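Local coordinates for alpha-galactosidase (Thermus thermophilus, PDB 6LCJ), which probably hydrolyses terminal alpha-linked galactose residues as a hexameric glycosidase of the melibiase (GH36) family, at residues P38-K43 against L135-E140; A103-A108 against E141-A146; L177-L182 against A220-E225; D197-A202 against W206-R211. All blocks are in the same frame, centred on the assembly; numbering follows the deposited sequence.

Contact 1: P38-K43 against L135-E140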
loop_
_atom_site.group_PDB
_atom_site.type_symbol
_atom_site.label_atom_id
_atom_site.label_comp_id
_atom_site.label_asym_id
_atom_site.label_seq_id
_atom_site.Cartn_x
_atom_site.Cartn_y
_atom_site.Cartn_z
ATOM N N PRO E 38 -11.381 21.420 32.083
ATOM C CA PRO E 38 -12.384 22.460 32.149
ATOM C C PRO E 38 -13.582 22.001 32.957
ATOM O O PRO E 38 -14.001 20.834 32.882
ATOM C CB PRO E 38 -12.760 22.687 30.677
ATOM C CG PRO E 38 -12.411 21.415 30.006
ATOM C CD PRO E 38 -11.193 20.916 30.715
ATOM N N PRO E 39 -14.140 22.883 33.748
ATOM C CA PRO E 39 -15.394 22.574 34.437
ATOM C C PRO E 39 -16.598 22.926 33.580
ATOM O O PRO E 39 -17.664 23.256 34.101
ATOM C CB PRO E 39 -15.308 23.449 35.687
ATOM C CG PRO E 39 -14.549 24.665 35.211
ATOM C CD PRO E 39 -13.597 24.198 34.134
ATOM N N PHE E 40 -16.428 22.875 32.261
ATOM C CA PHE E 40 -17.458 23.223 31.296
ATOM C C PHE E 40 -17.178 22.437 30.032
ATOM O O PHE E 40 -16.027 22.046 29.794
ATOM C CB PHE E 40 -17.486 24.733 30.981
ATOM C CG PHE E 40 -16.147 25.317 30.577
ATOM C CD1 PHE E 40 -15.667 25.176 29.277
ATOM C CD2 PHE E 40 -15.377 26.029 31.493
ATOM C CE1 PHE E 40 -14.437 25.716 28.901
ATOM C CE2 PHE E 40 -14.143 26.570 31.126
ATOM C CZ PHE E 40 -13.676 26.413 29.828
ATOM N N PRO E 41 -18.195 22.172 29.213
ATOM C CA PRO E 41 -17.924 21.646 27.867
ATOM C C PRO E 41 -17.316 22.753 27.015
ATOM O O PRO E 41 -17.801 23.889 27.015
ATOM C CB PRO E 41 -19.308 21.222 27.363
ATOM C CG PRO E 41 -20.265 22.143 28.095
ATOM C CD PRO E 41 -19.633 22.399 29.450
ATOM N N ALA E 42 -16.234 22.426 26.309
ATOM C CA ALA E 42 -15.426 23.428 25.624
ATOM C C ALA E 42 -15.819 23.517 24.153
ATOM O O ALA E 42 -15.919 22.492 23.471
ATOM C CB ALA E 42 -13.938 23.107 25.765
ATOM N N LYS E 43 -16.025 24.747 23.667
ATOM C CA LYS E 43 -16.377 24.971 22.268
ATOM C C LYS E 43 -15.237 25.547 21.435
ATOM O O LYS E 43 -15.290 25.471 20.202
ATOM C CB LYS E 43 -17.588 25.904 22.161
ATOM C CG LYS E 43 -18.777 25.499 23.028
ATOM C CD LYS E 43 -19.526 24.292 22.440
ATOM C CE LYS E 43 -20.501 23.693 23.454
ATOM N NZ LYS E 43 -21.417 24.722 24.051
ATOM N N LEU E 135 -2.147 29.696 35.305
ATOM C CA LEU E 135 -3.461 29.130 35.037
ATOM C C LEU E 135 -4.512 30.088 35.562
ATOM O O LEU E 135 -4.418 30.556 36.698
ATOM C CB LEU E 135 -3.629 27.749 35.676
ATOM C CG LEU E 135 -5.063 27.226 35.790
ATOM C CD1 LEU E 135 -5.564 26.755 34.444
ATOM C CD2 LEU E 135 -5.168 26.130 36.832
ATOM N N ALA E 136 -5.505 30.378 34.734
ATOM C CA ALA E 136 -6.492 31.382 35.068
ATOM C C ALA E 136 -7.807 31.032 34.385
ATOM O O ALA E 136 -7.833 30.337 33.366
ATOM C CB ALA E 136 -6.011 32.776 34.653
ATOM N N TYR E 137 -8.901 31.507 34.976
ATOM C CA TYR E 137 -10.233 31.326 34.423
ATOM C C TYR E 137 -11.002 32.616 34.639
ATOM O O TYR E 137 -11.008 33.156 35.748
ATOM C CB TYR E 137 -10.963 30.156 35.087
ATOM C CG TYR E 137 -12.330 29.905 34.514
ATOM C CD1 TYR E 137 -12.538 29.911 33.141
ATOM C CD2 TYR E 137 -13.416 29.659 35.343
ATOM C CE1 TYR E 137 -13.789 29.680 32.605
ATOM C CE2 TYR E 137 -14.682 29.419 34.815
ATOM C CZ TYR E 137 -14.862 29.433 33.447
ATOM O OH TYR E 137 -16.113 29.194 32.921
ATOM N N GLY E 138 -11.624 33.121 33.587
ATOM C CA GLY E 138 -12.267 34.404 33.660
ATOM C C GLY E 138 -12.556 34.946 32.286
ATOM O O GLY E 138 -12.428 34.237 31.281
ATOM N N PRO E 139 -12.972 36.213 32.219
ATOM C CA PRO E 139 -13.182 36.859 30.920
ATOM C C PRO E 139 -11.924 36.774 30.067
ATOM O O PRO E 139 -10.804 36.902 30.567
ATOM C CB PRO E 139 -13.526 38.308 31.290
ATOM C CG PRO E 139 -14.021 38.238 32.678
ATOM C CD PRO E 139 -13.287 37.112 33.342
ATOM N N GLU E 140 -12.133 36.546 28.769
ATOM C CA GLU E 140 -11.041 36.320 27.826
ATOM C C GLU E 140 -9.947 37.377 27.954
ATOM O O GLU E 140 -8.767 37.050 28.117
ATOM C CB GLU E 140 -11.612 36.306 26.410
ATOM C CG GLU E 140 -10.821 35.516 25.403
ATOM C CD GLU E 140 -11.571 35.365 24.088
ATOM O OE1 GLU E 140 -12.495 34.517 24.013
ATOM O OE2 GLU E 140 -11.247 36.112 23.134
#

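Contact 2: A103-A108 against E141-A146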
loop_
_atom_site.group_PDB
_atom_site.type_symbol
_atom_site.label_atom_id
_atom_site.label_comp_id
_atom_site.label_asym_id
_atom_site.label_seq_id
_atom_site.Cartn_x
_atom_site.Cartn_y
_atom_site.Cartn_z
ATOM N N ALA E 103 -12.624 32.248 29.333
ATOM C CA ALA E 103 -11.545 31.390 28.864
ATOM C C ALA E 103 -10.800 30.758 30.036
ATOM O O ALA E 103 -10.519 31.417 31.040
ATOM C CB ALA E 103 -10.570 32.176 27.993
ATOM N N LEU E 104 -10.499 29.473 29.907
ATOM C CA LEU E 104 -9.566 28.799 30.799
ATOM C C LEU E 104 -8.203 28.825 30.116
ATOM O O LEU E 104 -8.024 28.206 29.063
ATOM C CB LEU E 104 -10.024 27.370 31.091
ATOM C CG LEU E 104 -9.123 26.550 32.013
ATOM C CD1 LEU E 104 -9.261 27.038 33.444
ATOM C CD2 LEU E 104 -9.463 25.080 31.899
ATOM N N LEU E 105 -7.254 29.542 30.705
ATOM C CA LEU E 105 -5.944 29.775 30.111
ATOM C C LEU E 105 -4.872 29.004 30.863
ATOM O O LEU E 105 -4.819 29.046 32.094
ATOM C CB LEU E 105 -5.593 31.266 30.115
ATOM C CG LEU E 105 -4.284 31.722 29.469
ATOM C CD1 LEU E 105 -4.421 33.120 28.870
ATOM C CD2 LEU E 105 -3.110 31.681 30.464
ATOM N N LEU E 106 -4.008 28.329 30.109
ATOM C CA LEU E 106 -2.816 27.671 30.628
ATOM C C LEU E 106 -1.628 28.172 29.817
ATOM O O LEU E 106 -1.537 27.892 28.618
ATOM C CB LEU E 106 -2.944 26.151 30.526
ATOM C CG LEU E 106 -1.696 25.377 30.941
ATOM C CD1 LEU E 106 -1.598 25.342 32.475
ATOM C CD2 LEU E 106 -1.667 23.974 30.324
ATOM N N GLY E 107 -0.714 28.893 30.466
ATOM C CA GLY E 107 0.423 29.472 29.772
ATOM C C GLY E 107 1.771 29.255 30.434
ATOM O O GLY E 107 1.923 29.451 31.639
ATOM N N ALA E 108 2.769 28.863 29.650
ATOM C CA ALA E 108 4.103 28.652 30.191
ATOM C C ALA E 108 4.752 29.963 30.630
ATOM O O ALA E 108 4.629 30.998 29.969
ATOM C CB ALA E 108 4.986 27.977 29.152
ATOM N N GLU E 141 -10.325 38.656 27.899
ATOM C CA GLU E 141 -9.330 39.721 27.838
ATOM C C GLU E 141 -8.576 39.864 29.156
ATOM O O GLU E 141 -7.366 40.135 29.160
ATOM C CB GLU E 141 -9.998 41.037 27.440
ATOM C CG GLU E 141 -10.045 41.252 25.915
ATOM C CD GLU E 141 -11.177 42.191 25.459
ATOM O OE1 GLU E 141 -12.231 41.679 24.998
ATOM O OE2 GLU E 141 -11.008 43.437 25.550
ATOM N N GLU E 142 -9.259 39.689 30.288
ATOM C CA GLU E 142 -8.546 39.829 31.551
ATOM C C GLU E 142 -7.541 38.700 31.725
ATOM O O GLU E 142 -6.412 38.921 32.181
ATOM C CB GLU E 142 -9.521 39.875 32.727
ATOM C CG GLU E 142 -8.864 40.258 34.079
ATOM C CD GLU E 142 -7.626 41.189 33.956
ATOM O OE1 GLU E 142 -7.751 42.296 33.356
ATOM O OE2 GLU E 142 -6.525 40.807 34.457
ATOM N N VAL E 143 -7.925 37.492 31.328
ATOM C CA VAL E 143 -7.111 36.310 31.569
ATOM C C VAL E 143 -5.815 36.372 30.750
ATOM O O VAL E 143 -4.728 36.059 31.256
ATOM C CB VAL E 143 -7.991 35.068 31.283
ATOM C CG1 VAL E 143 -7.423 34.171 30.244
ATOM C CG2 VAL E 143 -8.315 34.317 32.560
ATOM N N PHE E 144 -5.888 36.862 29.506
ATOM C CA PHE E 144 -4.677 37.004 28.701
ATOM C C PHE E 144 -3.820 38.172 29.170
ATOM O O PHE E 144 -2.587 38.111 29.096
ATOM C CB PHE E 144 -5.035 37.164 27.227
ATOM C CG PHE E 144 -5.253 35.866 26.532
ATOM C CD1 PHE E 144 -6.494 35.247 26.575
ATOM C CD2 PHE E 144 -4.203 35.237 25.873
ATOM C CE1 PHE E 144 -6.698 34.034 25.951
ATOM C CE2 PHE E 144 -4.389 34.018 25.235
ATOM C CZ PHE E 144 -5.640 33.416 25.269
ATOM N N ALA E 145 -4.454 39.249 29.645
ATOM C CA ALA E 145 -3.696 40.362 30.209
ATOM C C ALA E 145 -2.970 39.960 31.493
ATOM O O ALA E 145 -1.881 40.469 31.776
ATOM C CB ALA E 145 -4.627 41.546 30.464
ATOM N N ALA E 146 -3.545 39.040 32.271
ATOM C CA ALA E 146 -2.889 38.614 33.501
ATOM C C ALA E 146 -1.710 37.694 33.214
ATOM O O ALA E 146 -0.723 37.709 33.953
ATOM C CB ALA E 146 -3.898 37.931 34.429
#

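Contact 3: L177-L182 against A220-E225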
loop_
_atom_site.group_PDB
_atom_site.type_symbol
_atom_site.label_atom_id
_atom_site.label_comp_id
_atom_site.label_asym_id
_atom_site.label_seq_id
_atom_site.Cartn_x
_atom_site.Cartn_y
_atom_site.Cartn_z
ATOM N N LEU E 177 17.768 54.428 -6.540
ATOM C CA LEU E 177 16.323 54.465 -6.365
ATOM C C LEU E 177 15.936 54.872 -4.946
ATOM O O LEU E 177 15.006 55.670 -4.757
ATOM C CB LEU E 177 15.741 53.098 -6.715
ATOM C CG LEU E 177 14.394 52.662 -6.137
ATOM C CD1 LEU E 177 13.281 53.414 -6.806
ATOM C CD2 LEU E 177 14.226 51.186 -6.371
ATOM N N LEU E 178 16.645 54.351 -3.936
ATOM C CA LEU E 178 16.294 54.675 -2.557
ATOM C C LEU E 178 16.706 56.093 -2.181
ATOM O O LEU E 178 16.098 56.693 -1.283
ATOM C CB LEU E 178 16.916 53.660 -1.591
ATOM C CG LEU E 178 16.353 52.227 -1.683
ATOM C CD1 LEU E 178 17.017 51.283 -0.683
ATOM C CD2 LEU E 178 14.830 52.200 -1.509
ATOM N N LEU E 179 17.727 56.649 -2.842
ATOM C CA LEU E 179 18.076 58.046 -2.595
ATOM C C LEU E 179 16.985 58.982 -3.104
ATOM O O LEU E 179 16.679 59.991 -2.465
ATOM C CB LEU E 179 19.430 58.378 -3.226
ATOM C CG LEU E 179 20.640 57.914 -2.398
ATOM C CD1 LEU E 179 21.935 58.031 -3.170
ATOM C CD2 LEU E 179 20.729 58.663 -1.080
ATOM N N ARG E 180 16.354 58.652 -4.229
ATOM C CA ARG E 180 15.245 59.481 -4.686
ATOM C C ARG E 180 14.037 59.326 -3.776
ATOM O O ARG E 180 13.369 60.311 -3.438
ATOM C CB ARG E 180 14.884 59.132 -6.129
ATOM C CG ARG E 180 16.030 59.386 -7.097
ATOM C CD ARG E 180 15.569 59.409 -8.532
ATOM N NE ARG E 180 15.146 58.087 -8.957
ATOM C CZ ARG E 180 15.981 57.074 -9.186
ATOM N NH1 ARG E 180 17.293 57.240 -9.036
ATOM N NH2 ARG E 180 15.500 55.892 -9.564
ATOM N N VAL E 181 13.738 58.093 -3.376
ATOM C CA VAL E 181 12.610 57.861 -2.487
ATOM C C VAL E 181 12.849 58.547 -1.151
ATOM O O VAL E 181 11.927 59.130 -0.563
ATOM C CB VAL E 181 12.368 56.345 -2.339
ATOM C CG1 VAL E 181 11.368 56.056 -1.257
ATOM C CG2 VAL E 181 11.900 55.771 -3.667
ATOM N N LEU E 182 14.101 58.514 -0.669
ATOM C CA LEU E 182 14.452 59.176 0.586
ATOM C C LEU E 182 14.103 60.656 0.539
ATOM O O LEU E 182 13.540 61.206 1.499
ATOM C CB LEU E 182 15.937 58.983 0.884
ATOM C CG LEU E 182 16.561 59.797 2.029
ATOM C CD1 LEU E 182 16.109 59.319 3.403
ATOM C CD2 LEU E 182 18.072 59.765 1.934
ATOM N N ALA E 220 23.387 55.274 4.810
ATOM C CA ALA E 220 22.880 55.647 6.128
ATOM C C ALA E 220 23.202 57.097 6.469
ATOM O O ALA E 220 22.419 57.751 7.164
ATOM C CB ALA E 220 23.438 54.717 7.207
ATOM N N GLU E 221 24.342 57.620 5.996
ATOM C CA GLU E 221 24.693 58.999 6.314
ATOM C C GLU E 221 23.796 59.980 5.567
ATOM O O GLU E 221 23.385 61.002 6.130
ATOM C CB GLU E 221 26.167 59.255 6.008
ATOM C CG GLU E 221 26.640 60.685 6.315
ATOM C CD GLU E 221 26.195 61.213 7.690
ATOM O OE1 GLU E 221 26.216 60.442 8.683
ATOM O OE2 GLU E 221 25.830 62.412 7.775
ATOM N N ARG E 222 23.471 59.678 4.303
ATOM C CA ARG E 222 22.457 60.447 3.586
ATOM C C ARG E 222 21.114 60.427 4.318
ATOM O O ARG E 222 20.403 61.440 4.347
ATOM C CB ARG E 222 22.297 59.906 2.162
ATOM C CG ARG E 222 23.550 60.026 1.300
ATOM C CD ARG E 222 23.743 61.434 0.734
ATOM N NE ARG E 222 23.989 61.421 -0.714
ATOM C CZ ARG E 222 23.096 61.772 -1.646
ATOM N NH1 ARG E 222 21.874 62.174 -1.295
ATOM N NH2 ARG E 222 23.424 61.717 -2.938
ATOM N N ILE E 223 20.754 59.289 4.922
ATOM C CA ILE E 223 19.482 59.182 5.636
ATOM C C ILE E 223 19.495 60.043 6.893
ATOM O O ILE E 223 18.513 60.732 7.201
ATOM C CB ILE E 223 19.171 57.713 5.981
ATOM C CG1 ILE E 223 18.862 56.912 4.726
ATOM C CG2 ILE E 223 17.998 57.616 6.951
ATOM C CD1 ILE E 223 18.988 55.436 4.953
ATOM N N ARG E 224 20.581 59.972 7.669
ATOM C CA ARG E 224 20.680 60.829 8.851
ATOM C C ARG E 224 20.757 62.297 8.464
ATOM O O ARG E 224 20.221 63.151 9.175
ATOM C CB ARG E 224 21.892 60.451 9.701
ATOM C CG ARG E 224 21.898 59.009 10.188
ATOM C CD ARG E 224 23.318 58.595 10.589
ATOM N NE ARG E 224 23.342 57.696 11.738
ATOM C CZ ARG E 224 23.192 58.076 13.004
ATOM N NH1 ARG E 224 23.002 59.356 13.301
ATOM N NH2 ARG E 224 23.236 57.163 13.973
ATOM N N GLU E 225 21.394 62.593 7.327
ATOM C CA GLU E 225 21.467 63.948 6.797
ATOM C C GLU E 225 20.091 64.548 6.528
ATOM O O GLU E 225 19.984 65.764 6.344
ATOM C CB GLU E 225 22.293 63.949 5.504
ATOM C CG GLU E 225 23.739 64.390 5.669
ATOM C CD GLU E 225 24.614 63.976 4.491
ATOM O OE1 GLU E 225 24.128 64.045 3.335
ATOM O OE2 GLU E 225 25.782 63.573 4.719
#

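Contact 4: D197-A202 against W206-R211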
loop_
_atom_site.group_PDB
_atom_site.type_symbol
_atom_site.label_atom_id
_atom_site.label_comp_id
_atom_site.label_asym_id
_atom_site.label_seq_id
_atom_site.Cartn_x
_atom_site.Cartn_y
_atom_site.Cartn_z
ATOM N N ASP E 197 15.126 43.619 2.462
ATOM C CA ASP E 197 15.773 42.595 1.659
ATOM C C ASP E 197 16.062 43.135 0.267
ATOM O O ASP E 197 15.233 43.826 -0.329
ATOM C CB ASP E 197 14.852 41.372 1.613
ATOM C CG ASP E 197 15.442 40.185 0.885
ATOM O OD1 ASP E 197 16.661 40.140 0.616
ATOM O OD2 ASP E 197 14.657 39.255 0.597
ATOM N N GLY E 198 17.276 42.867 -0.225
ATOM C CA GLY E 198 17.678 43.294 -1.549
ATOM C C GLY E 198 18.987 44.060 -1.636
ATOM O O GLY E 198 19.489 44.303 -2.738
ATOM N N TRP E 199 19.544 44.472 -0.500
ATOM C CA TRP E 199 20.818 45.182 -0.512
ATOM C C TRP E 199 22.033 44.257 -0.470
ATOM O O TRP E 199 23.121 44.682 -0.868
ATOM C CB TRP E 199 20.900 46.153 0.666
ATOM C CG TRP E 199 20.932 45.466 1.998
ATOM C CD1 TRP E 199 19.858 45.108 2.761
ATOM C CD2 TRP E 199 22.095 45.047 2.722
ATOM N NE1 TRP E 199 20.277 44.491 3.915
ATOM C CE2 TRP E 199 21.646 44.447 3.922
ATOM C CE3 TRP E 199 23.473 45.118 2.475
ATOM C CZ2 TRP E 199 22.525 43.923 4.871
ATOM C CZ3 TRP E 199 24.343 44.608 3.424
ATOM C CH2 TRP E 199 23.864 44.016 4.607
ATOM N N GLN E 200 21.872 43.014 -0.024
ATOM C CA GLN E 200 22.973 42.105 0.268
ATOM C C GLN E 200 23.373 41.278 -0.956
ATOM O O GLN E 200 22.626 41.146 -1.926
ATOM C CB GLN E 200 22.596 41.177 1.428
ATOM C CG GLN E 200 21.591 40.082 1.073
ATOM C CD GLN E 200 20.141 40.588 0.926
ATOM O OE1 GLN E 200 19.864 41.786 1.000
ATOM N NE2 GLN E 200 19.218 39.665 0.723
ATOM N N ARG E 201 24.583 40.708 -0.897
ATOM C CA ARG E 201 25.035 39.844 -1.987
ATOM C C ARG E 201 24.397 38.463 -1.922
ATOM O O ARG E 201 24.126 37.861 -2.969
ATOM C CB ARG E 201 26.557 39.715 -1.970
ATOM C CG ARG E 201 27.307 41.023 -2.170
ATOM C CD ARG E 201 28.808 40.842 -1.956
ATOM N NE ARG E 201 29.388 39.984 -2.988
ATOM C CZ ARG E 201 29.562 40.356 -4.256
ATOM N NH1 ARG E 201 29.207 41.581 -4.647
ATOM N NH2 ARG E 201 30.091 39.509 -5.139
ATOM N N ALA E 202 24.137 37.953 -0.720
ATOM C CA ALA E 202 23.597 36.611 -0.536
ATOM C C ALA E 202 23.229 36.436 0.928
ATOM O O ALA E 202 23.658 37.207 1.791
ATOM C CB ALA E 202 24.602 35.529 -0.959
ATOM N N TRP E 206 26.485 39.279 3.917
ATOM C CA TRP E 206 25.833 40.542 4.259
ATOM C C TRP E 206 26.772 41.712 3.960
ATOM O O TRP E 206 27.320 42.379 4.842
ATOM C CB TRP E 206 25.390 40.516 5.714
ATOM C CG TRP E 206 24.445 39.391 5.921
ATOM C CD1 TRP E 206 24.714 38.177 6.494
ATOM C CD2 TRP E 206 23.082 39.341 5.489
ATOM N NE1 TRP E 206 23.591 37.389 6.471
ATOM C CE2 TRP E 206 22.573 38.080 5.856
ATOM C CE3 TRP E 206 22.237 40.246 4.830
ATOM C CZ2 TRP E 206 21.257 37.700 5.586
ATOM C CZ3 TRP E 206 20.943 39.868 4.560
ATOM C CH2 TRP E 206 20.459 38.609 4.940
ATOM N N GLU E 207 26.950 41.932 2.663
ATOM C CA GLU E 207 27.769 42.973 2.081
ATOM C C GLU E 207 27.023 43.474 0.857
ATOM O O GLU E 207 26.297 42.704 0.212
ATOM C CB GLU E 207 29.163 42.453 1.683
ATOM C CG GLU E 207 30.094 42.148 2.852
ATOM C CD GLU E 207 30.471 43.390 3.639
ATOM O OE1 GLU E 207 30.667 44.460 3.019
ATOM O OE2 GLU E 207 30.570 43.301 4.882
ATOM N N PRO E 208 27.155 44.756 0.530
ATOM C CA PRO E 208 26.318 45.326 -0.533
ATOM C C PRO E 208 26.629 44.731 -1.895
ATOM O O PRO E 208 27.789 44.576 -2.278
ATOM C CB PRO E 208 26.648 46.823 -0.487
ATOM C CG PRO E 208 27.854 46.961 0.414
ATOM C CD PRO E 208 27.834 45.786 1.331
ATOM N N ASN E 209 25.575 44.397 -2.629
ATOM C CA ASN E 209 25.711 43.930 -4.001
ATOM C C ASN E 209 25.988 45.113 -4.934
ATOM O O ASN E 209 26.179 46.256 -4.509
ATOM C CB ASN E 209 24.473 43.128 -4.425
ATOM C CG ASN E 209 23.155 43.937 -4.356
ATOM O OD1 ASN E 209 23.085 45.100 -4.770
ATOM N ND2 ASN E 209 22.095 43.291 -3.863
ATOM N N ASP E 210 25.985 44.834 -6.237
ATOM C CA ASP E 210 26.389 45.810 -7.242
ATOM C C ASP E 210 25.466 47.016 -7.304
ATOM O O ASP E 210 25.907 48.100 -7.700
ATOM C CB ASP E 210 26.457 45.133 -8.610
ATOM C CG ASP E 210 27.749 44.372 -8.804
ATOM O OD1 ASP E 210 28.680 44.576 -7.979
ATOM O OD2 ASP E 210 27.836 43.579 -9.771
ATOM N N ARG E 211 24.208 46.862 -6.910
ATOM C CA ARG E 211 23.273 47.973 -6.948
ATOM C C ARG E 211 23.454 48.940 -5.784
ATOM O O ARG E 211 22.700 49.915 -5.699
ATOM C CB ARG E 211 21.844 47.426 -7.002
ATOM C CG ARG E 211 21.673 46.347 -8.078
ATOM C CD ARG E 211 20.230 45.924 -8.285
ATOM N NE ARG E 211 19.597 45.433 -7.065
ATOM C CZ ARG E 211 19.671 44.179 -6.626
ATOM N NH1 ARG E 211 20.361 43.274 -7.314
ATOM N NH2 ARG E 211 19.054 43.828 -5.495
#

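Contact 1: P38-K43 against L135-E140
Phe40 and Tyr137 reach each other across two well-separated backbones, their CA atoms 11.3 Å apart. Segment 38-43 has no regular secondary structure, although Phe40 itself is extended. Leu135 to Tyr137 lie on a strand; the chain then turns a corner at Gly138, and Pro139 takes the N-cap position of the following helix. With the main chains so far apart, the junction depends on two aromatic side chains. Tyr137 has CG anti to its own N (chi1 -178°), which carries the ring toward the loop. CE1 of Tyr137 comes to 3.5 Å from CE2 of Phe40, and the phenol OH of Tyr137 lies 3.5 Å from CD2 of Phe40. The ring planes differ by 24° and the centroids are 5.5 Å apart, so the pair is nearly parallel but slid until the rings barely overlap. The Phe40 ring is backed within its own segment by Pro38, whose CB sits 3.8 Å above the centre of one face. Cutting Tyr137 back to an alanine would probably leave CD2 and CE2 of Phe40 without their neighbour and open a gap between loop and strand. Both aromatic rings also touch Leu104 of strand 102-108, which pairs with strand 132-137 in a seven-stranded antiparallel sheet. Loop 38-43 itself crosses from strand 33-37, in the six-stranded antiparallel sheet, to strand 44-48 of the seven-stranded one, so the contact lies where the chain passes from one sheet of the N-terminal beta sandwich to the other.

Contact 2: A103-A108 against E141-A146
Leu105 holds CG opposite its own N (chi1 -177°), extending CD1 toward the helix; Phe144 has CG opposite its carbonyl carbon (chi1 -84°), which brings the ring closer to the strand than the direction of its CB alone would. The result is a well-centred CH-pi contact: CD1 of Leu105 stands 3.5 Å from the centroid of the Phe144 ring and only 3° off the ring normal. Its distances to the six ring carbons of Phe144 are accordingly almost equal. This is a helix laid against the outer face of a beta sandwich: segments 103-108 and 141-146 run nearly parallel with axes 8.6 Å apart, and Leu104 and Leu106 point the other way, onto Val36 of the opposing sheet. Val143 supplies the second hold. Its CG1 lies 3.4 Å from CB of Leu105 and 3.5 Å from CD1 of the same leucine, so that one methyl of Leu105 is shared between valine and ring. Towards the start of the strand, CB of Ala103 approaches CG1 of Val143 more loosely, at 4.4 Å. Beyond the strand, Phe144 meets Phe46 edge-to-face and also touches the ring of Trp392.

Contact 3: L177-L182 against A220-E225
Leu179 and Leu182 face Arg222 and Ile223 between two neighbouring outer helices of the (beta/alpha)8 barrel, the TIM-barrel fold of the melibiase family. The evidence is in the topology: helix 175-185 follows strand 161-164, helix 216-224 follows strand 192-195, and these strands are adjacent in the parallel sheet. As expected of successive helices in such a barrel, the two segments point the same way, at 7°, with axes 10.8 Å apart; the backbones come nearest at Leu182 and Ile223, with CA atoms 7.1 Å apart. Arg222 can be traced outward. Its CB lies 3.8 Å from CD2 of Leu179, and its CG is 3.9 Å from that same methyl. The chain bends at chi2 (-79°) and again at chi3 (-130°), and these turns bring one guanidinium face against the leucine. At the tip, CD2 of Leu179 lies over that face, offset toward its rim and closest to NH1 of Arg222, at 3.7 Å; NH2 of Arg222 meets the other methyl, CD1 of Leu179, at 4.0 Å. Leu179 thus meets both the aliphatic base and one flat face of the arginine, at the partly exposed outer side of the groove. Deeper in, Leu182 and Ile223 both touch Phe193 of strand 192-195 and Leu228, which places them against the barrel wall. The branches of Leu182 divide their work: CD1 packs on CG1 of Ile223 at 3.9 Å, while CD2 rests 3.7 Å from the backbone O of Arg222.

Contact 4: D197-A202 against W206-R211
Trp199 and Trp206 meet at an oblique angle, their planes 43° apart, with CZ2 of Trp199 at the edge of the Trp206 ring, 3.7 Å from its CE3. One face of Trp199 carries CB of Gln200 over its centre, and Pro208 N lies at its edge; one face of Trp206 has the carbonyl O of Ala202 above it. Gln200 runs alongside Trp206, with Gln200 CB 3.5 Å from Trp206 CE3. The Gln200 amide is held by Asp197 OD1 and Gly198 N. The backbones form a short, irregular antiparallel hairpin: Gln200 and Pro208 are a non-hydrogen-bonded pair, and Arg201 and Ala202 both face Asp205 in a classic beta bulge. Asn209 fastens the open end of the hairpin, away from the turn. Its N donates to Trp199 O at 3.0 Å, while its ND2 reaches Gly198 O at 3.0 Å and Gln200 O at 2.9 Å, in each case from above the carbonyl plane. Asn209 OD1 accepts from Arg211 N at 3.0 Å, an Asx turn. An alanine here, keeping the backbone bond but lacking the carboxamide, is likely to leave the carbonyls of Gly198 and Gln200 without this donor and Arg211 N without its Asx-turn acceptor. The hairpin follows barrel strand 192-195, on the side where TIM-barrel enzymes usually place their active sites. Phe234 of strand 229-234 meets both indoles, edge-to-face with Trp206, and Trp199 NE1 bonds to Trp233 O. Lys292 of helix 280-296 forms a salt bridge with Glu207 OE2 and a hydrogen bond with Trp206 O, while Met216 of helix 216-224 touches Trp199 and Pro208.

In the fold
From the N terminus, contact 1 closes a long loop between 38-43 and 135-140. Contact 2 opens inside it at 103-108 and closes just beyond it at 141-146, so the two cross; they share the neighbouring strands 102-108 and 132-137, joined by backbone hydrogen bonds, and their centres lie 10 Å apart. Together they tie the crossover loop and helix 140-149 to one sheet of the N-terminal beta sandwich. The chain then enters the barrel. Contact 3 pairs two successive outer helices, and contact 4, the hairpin between them, is nested in its loop, about 16 Å away between centres. The two pairs lie on opposite sides of the chain's centre.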